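Glutathione S-transferase (PDB 4MP4) probably catalyses the conjugation of glutathione to electrophilic compounds, as expected of a bacterial glutathione S-transferase. Local coordinates at residues L115-I124 / L172-D182; A148-L159 / S185-Q195. All coordinates share one frame; numbering follows the deposited sequence.

Interaction 1: L115-I124 / L172-D182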
loop_
_atom_site.group_PDB
_atom_site.type_symbol
_atom_site.label_atom_id
_atom_site.label_comp_id
_atom_site.label_asym_id
_atom_site.label_seq_id
_atom_site.Cartn_x
_atom_site.Cartn_y
_atom_site.Cartn_z
ATOM N N LEU A 115 -10.943 -12.205 0.664
ATOM C CA LEU A 115 -10.036 -13.343 0.792
ATOM C C LEU A 115 -9.197 -13.293 2.069
ATOM O O LEU A 115 -9.119 -14.281 2.821
ATOM C CB LEU A 115 -9.126 -13.419 -0.432
ATOM C CG LEU A 115 -8.135 -14.573 -0.500
ATOM C CD1 LEU A 115 -8.866 -15.895 -0.313
ATOM C CD2 LEU A 115 -7.370 -14.531 -1.826
ATOM N N ARG A 116 -8.572 -12.145 2.314
ATOM C CA ARG A 116 -7.784 -11.950 3.530
ATOM C C ARG A 116 -8.648 -12.091 4.782
ATOM O O ARG A 116 -8.235 -12.693 5.765
ATOM C CB ARG A 116 -7.065 -10.601 3.505
ATOM C CG ARG A 116 -5.912 -10.559 2.509
ATOM C CD ARG A 116 -5.164 -9.228 2.543
ATOM N NE ARG A 116 -5.910 -8.161 1.881
ATOM C CZ ARG A 116 -6.219 -6.994 2.446
ATOM N NH1 ARG A 116 -6.906 -6.096 1.760
ATOM N NH2 ARG A 116 -5.841 -6.717 3.691
ATOM N N THR A 117 -9.857 -11.553 4.733
ATOM C CA THR A 117 -10.771 -11.627 5.865
ATOM C C THR A 117 -11.258 -13.062 6.123
ATOM O O THR A 117 -11.311 -13.498 7.261
ATOM C CB THR A 117 -11.991 -10.716 5.638
ATOM O OG1 THR A 117 -11.552 -9.368 5.481
ATOM C CG2 THR A 117 -12.936 -10.782 6.803
ATOM N N GLU A 118 -11.596 -13.790 5.062
ATOM C CA GLU A 118 -12.243 -15.094 5.197
ATOM C C GLU A 118 -11.228 -16.226 5.282
ATOM O O GLU A 118 -11.575 -17.365 5.602
ATOM C CB GLU A 118 -13.228 -15.330 4.028
ATOM C CG GLU A 118 -14.438 -14.360 4.035
ATOM C CD GLU A 118 -15.335 -14.454 2.796
ATOM O OE1 GLU A 118 -15.565 -15.565 2.275
ATOM O OE2 GLU A 118 -15.817 -13.398 2.339
ATOM N N ARG A 119 -9.975 -15.916 4.960
ATOM C CA ARG A 119 -8.909 -16.898 5.047
ATOM C C ARG A 119 -7.692 -16.251 5.678
ATOM O O ARG A 119 -6.694 -15.994 4.994
ATOM C CB ARG A 119 -8.557 -17.456 3.662
ATOM C CG ARG A 119 -9.686 -18.229 2.964
ATOM C CD ARG A 119 -9.922 -19.580 3.639
ATOM N NE ARG A 119 -10.890 -20.414 2.935
ATOM C CZ ARG A 119 -12.168 -20.541 3.288
ATOM N NH1 ARG A 119 -12.645 -19.876 4.335
ATOM N NH2 ARG A 119 -12.971 -21.335 2.588
ATOM N N PRO A 120 -7.770 -15.973 6.993
ATOM C CA PRO A 120 -6.649 -15.315 7.681
ATOM C C PRO A 120 -5.463 -16.269 7.759
ATOM O O PRO A 120 -5.653 -17.467 7.515
ATOM C CB PRO A 120 -7.221 -15.001 9.072
ATOM C CG PRO A 120 -8.303 -16.017 9.271
ATOM C CD PRO A 120 -8.895 -16.267 7.900
ATOM N N THR A 121 -4.270 -15.776 8.080
ATOM C CA THR A 121 -3.087 -16.650 8.090
ATOM C C THR A 121 -3.161 -17.811 9.101
ATOM O O THR A 121 -2.383 -18.753 9.027
ATOM C CB THR A 121 -1.824 -15.870 8.337
ATOM O OG1 THR A 121 -1.963 -15.139 9.562
ATOM C CG2 THR A 121 -1.556 -14.912 7.175
ATOM N N ASP A 122 -4.101 -17.724 10.031
ATOM C CA ASP A 122 -4.467 -18.818 10.929
ATOM C C ASP A 122 -4.695 -20.125 10.156
ATOM O O ASP A 122 -4.337 -21.202 10.629
ATOM C CB ASP A 122 -5.753 -18.443 11.695
ATOM C CG ASP A 122 -5.638 -17.113 12.409
ATOM O OD1 ASP A 122 -5.637 -16.050 11.741
ATOM O OD2 ASP A 122 -5.553 -17.120 13.655
ATOM N N VAL A 123 -5.296 -20.034 8.969
ATOM C CA VAL A 123 -5.564 -21.230 8.169
ATOM C C VAL A 123 -4.286 -21.886 7.627
ATOM O O VAL A 123 -4.232 -23.117 7.470
ATOM C CB VAL A 123 -6.599 -20.977 7.042
ATOM C CG1 VAL A 123 -7.780 -20.192 7.594
ATOM C CG2 VAL A 123 -5.979 -20.256 5.858
ATOM N N ILE A 124 -3.250 -21.076 7.393
ATOM C CA ILE A 124 -1.944 -21.582 6.959
ATOM C C ILE A 124 -1.162 -22.207 8.117
ATOM O O ILE A 124 -0.518 -23.241 7.953
ATOM C CB ILE A 124 -1.072 -20.455 6.328
ATOM C CG1 ILE A 124 -1.760 -19.854 5.103
ATOM C CG2 ILE A 124 0.341 -20.954 6.001
ATOM C CD1 ILE A 124 -1.108 -18.579 4.616
ATOM N N LEU A 172 2.207 -16.721 -0.310
ATOM C CA LEU A 172 1.496 -16.693 0.965
ATOM C C LEU A 172 0.004 -16.491 0.707
ATOM O O LEU A 172 -0.835 -17.154 1.312
ATOM C CB LEU A 172 2.062 -15.641 1.929
ATOM C CG LEU A 172 1.301 -15.573 3.262
ATOM C CD1 LEU A 172 2.247 -15.219 4.417
ATOM C CD2 LEU A 172 0.050 -14.606 3.212
ATOM N N MET A 173 -0.312 -15.581 -0.205
ATOM C CA MET A 173 -1.698 -15.315 -0.587
ATOM C C MET A 173 -2.358 -16.575 -1.095
ATOM O O MET A 173 -3.468 -16.901 -0.677
ATOM C CB MET A 173 -1.776 -14.221 -1.653
ATOM C CG MET A 173 -3.176 -13.698 -1.879
ATOM S SD MET A 173 -3.980 -12.944 -0.427
ATOM C CE MET A 173 -3.352 -11.273 -0.450
ATOM N N LEU A 174 -1.677 -17.290 -1.986
ATOM C CA LEU A 174 -2.226 -18.535 -2.521
ATOM C C LEU A 174 -2.373 -19.613 -1.434
ATOM O O LEU A 174 -3.315 -20.407 -1.456
ATOM C CB LEU A 174 -1.375 -19.047 -3.686
ATOM C CG LEU A 174 -1.452 -18.286 -5.010
ATOM C CD1 LEU A 174 -0.304 -18.691 -5.926
ATOM C CD2 LEU A 174 -2.767 -18.580 -5.680
ATOM N N GLN A 175 -1.448 -19.606 -0.475
ATOM C CA GLN A 175 -1.427 -20.577 0.600
ATOM C C GLN A 175 -2.645 -20.447 1.505
ATOM O O GLN A 175 -3.077 -21.429 2.108
ATOM C CB GLN A 175 -0.130 -20.467 1.411
ATOM C CG GLN A 175 1.072 -21.228 0.796
ATOM C CD GLN A 175 0.956 -22.750 0.934
ATOM O OE1 GLN A 175 -0.068 -23.343 0.602
ATOM N NE2 GLN A 175 2.006 -23.377 1.438
ATOM N N ARG A 176 -3.202 -19.242 1.581
ATOM C CA ARG A 176 -4.422 -19.003 2.344
ATOM C C ARG A 176 -5.525 -19.899 1.811
ATOM O O ARG A 176 -6.389 -20.358 2.550
ATOM C CB ARG A 176 -4.865 -17.526 2.244
ATOM C CG ARG A 176 -3.822 -16.544 2.703
ATOM C CD ARG A 176 -4.208 -15.084 2.428
ATOM N NE ARG A 176 -4.782 -14.535 3.641
ATOM C CZ ARG A 176 -4.258 -13.551 4.348
ATOM N NH1 ARG A 176 -3.166 -12.943 3.934
ATOM N NH2 ARG A 176 -4.860 -13.160 5.456
ATOM N N LEU A 177 -5.475 -20.164 0.517
ATOM C CA LEU A 177 -6.479 -20.985 -0.132
ATOM C C LEU A 177 -6.081 -22.457 -0.107
ATOM O O LEU A 177 -6.877 -23.336 0.237
ATOM C CB LEU A 177 -6.641 -20.515 -1.570
ATOM C CG LEU A 177 -7.396 -19.205 -1.746
ATOM C CD1 LEU A 177 -7.227 -18.693 -3.170
ATOM C CD2 LEU A 177 -8.875 -19.426 -1.416
ATOM N N ILE A 178 -4.837 -22.717 -0.478
ATOM C CA ILE A 178 -4.336 -24.078 -0.581
ATOM C C ILE A 178 -4.406 -24.813 0.760
ATOM O O ILE A 178 -4.965 -25.909 0.853
ATOM C CB ILE A 178 -2.897 -24.081 -1.116
ATOM C CG1 ILE A 178 -2.883 -23.534 -2.555
ATOM C CG2 ILE A 178 -2.314 -25.476 -1.056
ATOM C CD1 ILE A 178 -1.547 -23.028 -3.019
ATOM N N GLN A 179 -3.877 -24.183 1.798
ATOM C CA GLN A 179 -3.769 -24.830 3.095
ATOM C C GLN A 179 -5.121 -25.013 3.758
ATOM O O GLN A 179 -5.257 -25.829 4.674
ATOM C CB GLN A 179 -2.824 -24.042 4.005
ATOM C CG GLN A 179 -1.425 -23.985 3.454
ATOM C CD GLN A 179 -0.892 -25.387 3.256
ATOM O OE1 GLN A 179 -1.163 -26.255 4.068
ATOM N NE2 GLN A 179 -0.176 -25.625 2.161
ATOM N N ASN A 180 -6.115 -24.260 3.286
ATOM C CA ASN A 180 -7.458 -24.347 3.837
ATOM C C ASN A 180 -8.326 -25.377 3.126
ATOM O O ASN A 180 -9.392 -25.736 3.610
ATOM C CB ASN A 180 -8.128 -22.975 3.850
ATOM C CG ASN A 180 -9.370 -22.932 4.742
ATOM O OD1 ASN A 180 -9.282 -22.702 5.954
ATOM N ND2 ASN A 180 -10.525 -23.148 4.144
ATOM N N GLY A 181 -7.861 -25.866 1.983
ATOM C CA GLY A 181 -8.571 -26.912 1.271
ATOM C C GLY A 181 -9.310 -26.415 0.051
ATOM O O GLY A 181 -9.808 -27.212 -0.737
ATOM N N ASP A 182 -9.381 -25.099 -0.123
ATOM C CA ASP A 182 -10.127 -24.512 -1.241
ATOM C C ASP A 182 -9.519 -24.934 -2.580
ATOM O O ASP A 182 -8.375 -25.385 -2.637
ATOM C CB ASP A 182 -10.154 -22.979 -1.136
ATOM C CG ASP A 182 -10.767 -22.487 0.162
ATOM O OD1 ASP A 182 -11.909 -22.880 0.476
ATOM O OD2 ASP A 182 -10.105 -21.704 0.875
HETATM O O HOH W 1 -4.299 -25.681 7.932
HETATM O O HOH W 2 -1.263 -25.711 6.957
#
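Leu-115 lays its two methyls against helix 165-178. CD1 of Leu-115 meets CD2 of Leu-177 at 3.7 Å, and its CD2 reaches SD of Met-173. A second apolar patch forms at Ile-124. Its CD1 lies against CG of Leu-172, CB of Gln-175 and CG of Arg-176, and Trp-196 of helix 186-196 adjoins it.

Between these patches runs Arg-176, which is buried. CG of Arg-116 sits over the centre of one guanidinium face, 3.9 Å from CZ of Arg-176. CG2 of Thr-121 lies over the opposite face, nearer the rim. At the edge, NE of Arg-176 donates to O of Arg-119 at 2.8 Å, close to the guanidinium plane. NH2 adds weak bonds to that oxygen and to O of Arg-116.

The polar edge belongs to Arg-119. Its chain bends at chi2 (-72°), and the guanidinium meets Asp-182 side-on. In this salt bridge NE of Arg-119 donates to OD2 of Asp-182 at 2.6 Å and NH2 of Arg-119 to OD1 of Asp-182 at 2.8 Å, each on a syn lone pair, with the two flat groups nearly coplanar. ND2 of Asn-180 lies over one guanidinium face, toward the rim; as two donors they do not bond, and OD1 of Asn-180 accepts from N of Lys-129. Asp-182 follows Gly-181, whose positive phi closes a Schellman motif after helix 165-178. The arrangement packs helices 113-118 and 122-125, and the turn between them, on the C-terminal end of helix 165-178 in the all-helical C-terminal domain of the glutathione S-transferase fold.

Interaction 2: A148-L159 / S185-Q195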
loop_
_atom_site.group_PDB
_atom_site.type_symbol
_atom_site.label_atom_id
_atom_site.label_comp_id
_atom_site.label_asym_id
_atom_site.label_seq_id
_atom_site.Cartn_x
_atom_site.Cartn_y
_atom_site.Cartn_z
ATOM N N ALA A 148 -2.457 -14.210 -11.259
ATOM C CA ALA A 148 -1.278 -15.053 -11.107
ATOM C C ALA A 148 -1.054 -15.963 -12.323
ATOM O O ALA A 148 0.083 -16.187 -12.734
ATOM C CB ALA A 148 -1.355 -15.875 -9.830
ATOM N N GLU A 149 -2.124 -16.476 -12.916
ATOM C CA GLU A 149 -1.941 -17.304 -14.109
ATOM C C GLU A 149 -1.471 -16.486 -15.323
ATOM O O GLU A 149 -0.679 -16.966 -16.130
ATOM C CB GLU A 149 -3.186 -18.135 -14.417
ATOM C CG GLU A 149 -2.922 -19.639 -14.353
ATOM C CD GLU A 149 -3.989 -20.397 -13.572
ATOM O OE1 GLU A 149 -3.749 -21.579 -13.234
ATOM O OE2 GLU A 149 -5.064 -19.814 -13.296
ATOM N N LYS A 150 -1.934 -15.246 -15.427
ATOM C CA LYS A 150 -1.450 -14.335 -16.456
ATOM C C LYS A 150 0.041 -14.004 -16.296
ATOM O O LYS A 150 0.825 -14.117 -17.241
ATOM C CB LYS A 150 -2.272 -13.048 -16.447
ATOM C CG LYS A 150 -1.796 -12.017 -17.456
ATOM C CD LYS A 150 -1.698 -12.608 -18.864
ATOM C CE LYS A 150 -1.236 -11.560 -19.865
ATOM N NZ LYS A 150 -0.098 -10.761 -19.321
ATOM N N LEU A 151 0.428 -13.598 -15.093
ATOM C CA LEU A 151 1.817 -13.259 -14.809
ATOM C C LEU A 151 2.740 -14.478 -14.797
ATOM O O LEU A 151 3.951 -14.341 -14.922
ATOM C CB LEU A 151 1.922 -12.522 -13.476
ATOM C CG LEU A 151 1.369 -11.097 -13.372
ATOM C CD1 LEU A 151 1.477 -10.627 -11.940
ATOM C CD2 LEU A 151 2.101 -10.140 -14.306
ATOM N N LEU A 152 2.179 -15.670 -14.641
ATOM C CA LEU A 152 3.007 -16.877 -14.606
ATOM C C LEU A 152 2.832 -17.772 -15.834
ATOM O O LEU A 152 3.074 -18.984 -15.773
ATOM C CB LEU A 152 2.728 -17.689 -13.339
ATOM C CG LEU A 152 3.234 -17.099 -12.028
ATOM C CD1 LEU A 152 2.717 -17.953 -10.882
ATOM C CD2 LEU A 152 4.776 -17.005 -12.016
ATOM N N ALA A 153 2.412 -17.186 -16.946
ATOM C CA ALA A 153 2.245 -17.961 -18.170
ATOM C C ALA A 153 3.599 -18.473 -18.695
ATOM O O ALA A 153 4.659 -17.982 -18.296
ATOM C CB ALA A 153 1.497 -17.144 -19.228
ATOM N N SER A 154 3.542 -19.469 -19.580
ATOM C CA SER A 154 4.729 -20.153 -20.112
ATOM C C SER A 154 5.497 -20.895 -19.019
ATOM O O SER A 154 6.730 -20.988 -19.074
ATOM C CB SER A 154 5.667 -19.190 -20.861
ATOM O OG SER A 154 4.995 -18.492 -21.899
ATOM N N ASP A 155 4.763 -21.413 -18.034
ATOM C CA ASP A 155 5.351 -22.206 -16.951
ATOM C C ASP A 155 6.586 -21.562 -16.308
ATOM O O ASP A 155 7.631 -22.203 -16.139
ATOM C CB ASP A 155 5.670 -23.627 -17.430
ATOM C CG ASP A 155 4.512 -24.592 -17.210
ATOM O OD1 ASP A 155 3.797 -24.442 -16.196
ATOM O OD2 ASP A 155 4.320 -25.500 -18.047
ATOM N N ALA A 156 6.455 -20.282 -15.972
ATOM C CA ALA A 156 7.512 -19.555 -15.291
ATOM C C ALA A 156 7.759 -20.141 -13.907
ATOM O O ALA A 156 6.841 -20.653 -13.258
ATOM C CB ALA A 156 7.142 -18.085 -15.176
ATOM N N GLU A 157 9.002 -20.062 -13.454
ATOM C CA GLU A 157 9.352 -20.510 -12.114
ATOM C C GLU A 157 9.144 -19.358 -11.107
ATOM O O GLU A 157 8.699 -19.574 -9.984
ATOM C CB GLU A 157 10.790 -21.037 -12.107
ATOM C CG GLU A 157 11.356 -21.332 -10.736
ATOM C CD GLU A 157 12.803 -21.822 -10.782
ATOM O OE1 GLU A 157 13.341 -22.028 -11.901
ATOM O OE2 GLU A 157 13.400 -22.002 -9.694
ATOM N N PHE A 158 9.445 -18.133 -11.536
ATOM C CA PHE A 158 9.206 -16.926 -10.741
ATOM C C PHE A 158 8.413 -15.905 -11.557
ATOM O O PHE A 158 8.298 -16.047 -12.764
ATOM C CB PHE A 158 10.529 -16.315 -10.299
ATOM C CG PHE A 158 11.377 -17.247 -9.494
ATOM C CD1 PHE A 158 11.127 -17.440 -8.140
ATOM C CD2 PHE A 158 12.416 -17.947 -10.085
ATOM C CE1 PHE A 158 11.904 -18.297 -7.386
ATOM C CE2 PHE A 158 13.197 -18.805 -9.339
ATOM C CZ PHE A 158 12.940 -18.981 -7.987
ATOM N N LEU A 159 7.872 -14.882 -10.898
ATOM C CA LEU A 159 7.004 -13.902 -11.557
ATOM C C LEU A 159 7.719 -13.050 -12.598
ATOM O O LEU A 159 7.160 -12.748 -13.650
ATOM C CB LEU A 159 6.386 -12.972 -10.512
ATOM C CG LEU A 159 5.188 -13.488 -9.718
ATOM C CD1 LEU A 159 4.894 -12.529 -8.561
ATOM C CD2 LEU A 159 3.981 -13.651 -10.646
ATOM N N SER A 185 -5.747 -24.343 -8.873
ATOM C CA SER A 185 -5.206 -25.063 -10.025
ATOM C C SER A 185 -3.875 -25.751 -9.689
ATOM O O SER A 185 -3.105 -25.253 -8.869
ATOM C CB SER A 185 -5.018 -24.106 -11.199
ATOM O OG SER A 185 -3.777 -23.431 -11.083
ATOM N N GLU A 186 -3.623 -26.898 -10.316
ATOM C CA GLU A 186 -2.369 -27.628 -10.145
ATOM C C GLU A 186 -1.140 -26.760 -10.406
ATOM O O GLU A 186 -0.137 -26.846 -9.693
ATOM C CB GLU A 186 -2.325 -28.867 -11.048
ATOM C CG GLU A 186 -3.189 -30.036 -10.567
ATOM C CD GLU A 186 -2.808 -30.528 -9.167
ATOM O OE1 GLU A 186 -1.598 -30.500 -8.835
ATOM O OE2 GLU A 186 -3.721 -30.926 -8.401
ATOM N N ARG A 187 -1.229 -25.918 -11.425
ATOM C CA ARG A 187 -0.114 -25.062 -11.822
ATOM C C ARG A 187 0.257 -24.081 -10.709
ATOM O O ARG A 187 1.439 -23.831 -10.464
ATOM C CB ARG A 187 -0.458 -24.318 -13.117
ATOM C CG ARG A 187 0.321 -23.049 -13.345
ATOM C CD ARG A 187 1.634 -23.351 -13.981
ATOM N NE ARG A 187 2.460 -22.156 -14.111
ATOM C CZ ARG A 187 3.402 -21.806 -13.243
ATOM N NH1 ARG A 187 3.632 -22.561 -12.171
ATOM N NH2 ARG A 187 4.116 -20.705 -13.447
ATOM N N LEU A 188 -0.758 -23.550 -10.025
ATOM C CA LEU A 188 -0.541 -22.581 -8.955
ATOM C C LEU A 188 -0.122 -23.213 -7.629
ATOM O O LEU A 188 0.564 -22.572 -6.833
ATOM C CB LEU A 188 -1.766 -21.690 -8.763
ATOM C CG LEU A 188 -2.039 -20.768 -9.950
ATOM C CD1 LEU A 188 -3.332 -20.002 -9.753
ATOM C CD2 LEU A 188 -0.848 -19.823 -10.158
ATOM N N LYS A 189 -0.525 -24.459 -7.386
ATOM C CA LYS A 189 -0.032 -25.181 -6.211
ATOM C C LYS A 189 1.461 -25.436 -6.362
ATOM O O LYS A 189 2.243 -25.177 -5.447
ATOM C CB LYS A 189 -0.764 -26.505 -6.017
ATOM C CG LYS A 189 -2.165 -26.345 -5.446
ATOM C CD LYS A 189 -2.843 -27.687 -5.302
ATOM C CE LYS A 189 -4.297 -27.556 -4.911
ATOM N NZ LYS A 189 -4.958 -28.898 -4.909
ATOM N N ASN A 190 1.855 -25.934 -7.527
ATOM C CA ASN A 190 3.266 -26.147 -7.826
ATOM C C ASN A 190 4.106 -24.885 -7.604
ATOM O O ASN A 190 5.148 -24.947 -6.954
ATOM C CB ASN A 190 3.451 -26.681 -9.252
ATOM C CG ASN A 190 2.992 -28.123 -9.396
ATOM O OD1 ASN A 190 2.987 -28.895 -8.429
ATOM N ND2 ASN A 190 2.606 -28.498 -10.614
ATOM N N TYR A 191 3.635 -23.751 -8.135
ATOM C CA TYR A 191 4.296 -22.464 -7.928
ATOM C C TYR A 191 4.405 -22.124 -6.451
ATOM O O TYR A 191 5.480 -21.802 -5.951
ATOM C CB TYR A 191 3.535 -21.330 -8.625
ATOM C CG TYR A 191 4.074 -19.955 -8.260
ATOM C CD1 TYR A 191 5.289 -19.506 -8.772
ATOM C CD2 TYR A 191 3.370 -19.113 -7.407
ATOM C CE1 TYR A 191 5.790 -18.265 -8.441
ATOM C CE2 TYR A 191 3.854 -17.863 -7.076
ATOM C CZ TYR A 191 5.074 -17.440 -7.589
ATOM O OH TYR A 191 5.583 -16.200 -7.254
ATOM N N ALA A 192 3.278 -22.190 -5.757
ATOM C CA ALA A 192 3.243 -21.823 -4.350
ATOM C C ALA A 192 4.118 -22.748 -3.499
ATOM O O ALA A 192 4.867 -22.276 -2.664
ATOM C CB ALA A 192 1.817 -21.825 -3.852
ATOM N N LEU A 193 4.035 -24.062 -3.729
ATOM C CA LEU A 193 4.799 -25.021 -2.932
ATOM C C LEU A 193 6.288 -24.789 -3.088
ATOM O O LEU A 193 7.040 -24.800 -2.122
ATOM C CB LEU A 193 4.462 -26.472 -3.311
ATOM C CG LEU A 193 5.540 -27.500 -2.897
ATOM C CD1 LEU A 193 5.638 -27.700 -1.368
ATOM C CD2 LEU A 193 5.378 -28.851 -3.617
ATOM N N GLN A 194 6.705 -24.578 -4.322
ATOM C CA GLN A 194 8.094 -24.304 -4.593
ATOM C C GLN A 194 8.523 -23.009 -3.911
ATOM O O GLN A 194 9.596 -22.939 -3.312
ATOM C CB GLN A 194 8.344 -24.241 -6.096
ATOM C CG GLN A 194 9.682 -23.635 -6.426
ATOM C CD GLN A 194 10.029 -23.710 -7.898
ATOM O OE1 GLN A 194 11.062 -23.194 -8.320
ATOM N NE2 GLN A 194 9.173 -24.359 -8.688
ATOM N N GLN A 195 7.686 -21.984 -3.986
ATOM C CA GLN A 195 8.019 -20.737 -3.314
ATOM C C GLN A 195 8.181 -20.932 -1.807
ATOM O O GLN A 195 9.029 -20.303 -1.181
ATOM C CB GLN A 195 6.996 -19.641 -3.633
ATOM C CG GLN A 195 7.021 -19.214 -5.113
ATOM C CD GLN A 195 8.436 -18.894 -5.613
ATOM O OE1 GLN A 195 9.254 -18.356 -4.872
ATOM N NE2 GLN A 195 8.720 -19.224 -6.870
HETATM O O HOH W 3 0.489 -19.923 -15.660
HETATM O O HOH W 4 6.126 -23.182 -11.211
#
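Tyr-191 has CG anti to its backbone N (chi1 171°), which carries the ring from helix 186-196 to Leu-152. Leu-152 has CG anti to its carbonyl carbon (chi1 -71°), which sets CD1 over the ring. This is a CH-pi contact: CD1 of Leu-152 stands 3.6 Å from the centroid of the Tyr-191 ring, 12° off its normal. The opposite face carries CG of Gln-195. O of Glu-157 lies at the ring edge, 3.5 Å from CE1 of Tyr-191. The hydroxyl end is beside CG of Leu-159, and OH is hydrogen-bonded to Asp-167, which also accepts from N of Leu-159.

Packing continues along helix 186-196 to Leu-188, whose CD2 touches CB of Ala-148 and CD1 of Leu-152. These residues join the end of helix 135-151, and the loop after it, to helix 186-196 in the helical C-terminal domain of the glutathione S-transferase fold. Ser-185 is the N-cap of helix 186-196. Its OG accepts from N of Leu-188 and donates to OE1 of Glu-149 at 2.8 Å, approaching on the syn side but out of the carboxylate plane.

The Arg-187 chain bends at chi2, which brings its guanidinium to the carbonyls of the loop after helix 135-151. NH2 of Arg-187 gives a nearly straight bond of 3.1 Å to O of Leu-152, in the carbonyl plane and on a lone pair. A weak bond runs from the same nitrogen to O of Ala-156. OD1 of Asp-155 forms a salt bridge with NE of Arg-187, 3.4 Å away; it lies well out of the guanidinium plane, so no N-H points at it and the attraction is probably one of charge. Asp-155 is poorly ordered.

How the interactions relate
From the N terminus, the chain passes the sheet domain and helix 95-110 and then reaches 115-124. Helix 135-151 follows, and 148-159 covers its end and the next loop. Helix 165-178 then returns to 115-124, so interaction 1 closes a loop of 47 residues. Only after that does 185-195 come back to 148-159, closing a loop of 25 residues as interaction 2. The segments alternate, so the loops cross. The centres are about 17 Å apart, but helix 165-178 packs directly on helix 186-196, with CD1 of Ile-178 3.7 Å from CB of Ala-192. Together they tie helices 113-118, 122-125, 135-151, 165-178 and 186-196 into one bundle.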